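Side-chain contact in single domain haemoglobin (Campylobacter jejuni, PDB 2WY4), which binds heme and, as its family suggests, probably carries oxygen or detoxifies nitric oxide, here holding cyanide in its ligand pocket: residues 24-27 with 28-32. Residues are numbered along the deposited sequence; the frame is centred on the assembly and turned at random.
Sequences TNEF and YKIMF. With CYN (cyanide ion), chain C.
The edge of the Phe-27 ring meets one face of Tyr-28 in a T-shaped stack, Phe-27 CD2 lying over the centre of the phenol ring, 3.7 Å above its plane, and the two planes inclined at 71°. Tyr-28 CZ lies in the plane of the Phe-27 ring, at its edge, and the closest approach is Phe-27 CE2 to Tyr-28 CE1, 3.5 Å. At the phenol's own edge, near its plane, sits the nitrogen of the bound cyanide, and Phe-42 supplies a further aromatic neighbour. These neighbouring residues of helix 4-34 illustrate how one turn of the B helix of the globin fold contributes to the distal side of the heme pocket. Tyr-28 CG stands beside the backbone N, anti to the carbonyl carbon (chi1 -73°), which carries the ring past Thr-24 O. Tyr-28 OH donates to the cyanide N at a short 2.5 Å and is hydrogen-bonded to Gln-52 NE2, which positions the phenol; both residues line the cyanide pocket. Phe-27 and Met-31, one turn apart, run side by side in the same direction; the Met-31 chain bends at its last torsion, bringing CE to 3.7 Å from Phe-27 CZ, a Met-aromatic contact. Helix 94-109 packs on both through Cys-100. On another side of the helix, Glu-26 OE2 comes to 3.8 Å from Ile-30 CD1 and is hydrogen-bonded to Asn-107 ND2.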
loop_
_atom_site.group_PDB
_atom_site.type_symbol
_atom_site.label_atom_id
_atom_site.label_comp_id
_atom_site.label_asym_id
_atom_site.label_seq_id
_atom_site.Cartn_x
_atom_site.Cartn_y
_atom_site.Cartn_z
ATOM N N THR A 24 0.939 3.311 8.557
ATOM C CA THR A 24 0.175 2.112 8.324
ATOM C C THR A 24 -0.681 1.733 9.521
ATOM O O THR A 24 -1.727 1.135 9.361
ATOM C CB THR A 24 1.010 0.958 7.825
ATOM O OG1 THR A 24 2.042 0.684 8.784
ATOM C CG2 THR A 24 1.710 1.345 6.533
ATOM N N ASN A 25 -0.256 2.075 10.727
ATOM C CA ASN A 25 -1.145 1.895 11.863
ATOM C C ASN A 25 -2.440 2.665 11.615
ATOM O O ASN A 25 -3.513 2.148 11.849
ATOM C CB ASN A 25 -0.508 2.387 13.153
ATOM C CG ASN A 25 0.404 1.406 13.759
ATOM O OD1 ASN A 25 0.334 0.213 13.487
ATOM N ND2 ASN A 25 1.269 1.914 14.615
ATOM N N GLU A 26 -2.328 3.898 11.129
ATOM C CA GLU A 26 -3.503 4.727 10.823
ATOM C C GLU A 26 -4.327 4.123 9.680
ATOM O O GLU A 26 -5.542 4.046 9.774
ATOM C CB GLU A 26 -3.075 6.174 10.550
ATOM C CG GLU A 26 -4.226 7.118 10.199
ATOM C CD GLU A 26 -5.053 7.536 11.382
ATOM O OE1 GLU A 26 -4.686 7.229 12.520
ATOM O OE2 GLU A 26 -6.075 8.229 11.161
ATOM N N PHE A 27 -3.660 3.627 8.650
ATOM C CA PHE A 27 -4.337 2.944 7.557
ATOM C C PHE A 27 -5.174 1.770 8.074
ATOM O O PHE A 27 -6.355 1.665 7.712
ATOM C CB PHE A 27 -3.312 2.439 6.543
ATOM C CG PHE A 27 -3.825 1.413 5.577
ATOM C CD1 PHE A 27 -4.518 1.781 4.441
ATOM C CD2 PHE A 27 -3.583 0.075 5.796
ATOM C CE1 PHE A 27 -4.927 0.848 3.592
ATOM C CE2 PHE A 27 -3.985 -0.865 4.931
ATOM C CZ PHE A 27 -4.718 -0.475 3.829
ATOM N N TYR A 28 -4.609 0.880 8.906
ATOM C CA TYR A 28 -5.396 -0.244 9.377
ATOM C C TYR A 28 -6.530 0.175 10.302
ATOM O O TYR A 28 -7.571 -0.441 10.291
ATOM C CB TYR A 28 -4.516 -1.309 10.074
ATOM C CG TYR A 28 -3.670 -2.083 9.066
ATOM C CD1 TYR A 28 -4.272 -2.874 8.118
ATOM C CD2 TYR A 28 -2.290 -2.005 9.059
ATOM C CE1 TYR A 28 -3.562 -3.549 7.186
ATOM C CE2 TYR A 28 -1.564 -2.707 8.121
ATOM C CZ TYR A 28 -2.199 -3.457 7.165
ATOM O OH TYR A 28 -1.451 -4.131 6.219
ATOM N N LYS A 29 -6.317 1.206 11.110
ATOM C CA LYS A 29 -7.406 1.755 11.932
ATOM C C LYS A 29 -8.585 2.185 11.043
ATOM O O LYS A 29 -9.747 1.813 11.274
ATOM C CB LYS A 29 -6.913 2.942 12.755
ATOM C CG LYS A 29 -7.963 3.585 13.658
ATOM C CD LYS A 29 -7.407 4.808 14.391
ATOM C CE LYS A 29 -8.515 5.624 15.064
ATOM N NZ LYS A 29 -8.024 6.543 16.150
ATOM N N ILE A 30 -8.282 2.965 10.022
ATOM C CA ILE A 30 -9.318 3.456 9.100
ATOM C C ILE A 30 -9.989 2.291 8.382
ATOM O O ILE A 30 -11.203 2.198 8.339
ATOM C CB ILE A 30 -8.723 4.444 8.092
ATOM C CG1 ILE A 30 -8.343 5.758 8.770
ATOM C CG2 ILE A 30 -9.714 4.696 6.962
ATOM C CD1 ILE A 30 -7.370 6.586 7.999
ATOM N N MET A 31 -9.199 1.393 7.826
ATOM C CA MET A 31 -9.773 0.331 7.058
ATOM C C MET A 31 -10.624 -0.613 7.886
ATOM O O MET A 31 -11.702 -0.989 7.469
ATOM C CB MET A 31 -8.751 -0.443 6.256
ATOM C CG MET A 31 -9.376 -1.452 5.310
ATOM S SD MET A 31 -8.213 -2.131 4.109
ATOM C CE MET A 31 -7.089 -2.999 5.190
ATOM N N PHE A 32 -10.147 -0.997 9.074
ATOM C CA PHE A 32 -10.919 -1.908 9.909
ATOM C C PHE A 32 -12.188 -1.243 10.433
ATOM O O PHE A 32 -13.199 -1.910 10.641
ATOM C CB PHE A 32 -10.071 -2.483 11.035
ATOM C CG PHE A 32 -8.943 -3.356 10.552
ATOM C CD1 PHE A 32 -8.972 -3.937 9.277
ATOM C CD2 PHE A 32 -7.861 -3.591 11.363
ATOM C CE1 PHE A 32 -7.931 -4.746 8.838
ATOM C CE2 PHE A 32 -6.826 -4.409 10.916
ATOM C CZ PHE A 32 -6.855 -4.956 9.667
HETATM C C CYN C . -2.088 -5.427 2.948
HETATM N N CYN C . -2.158 -4.777 3.888
#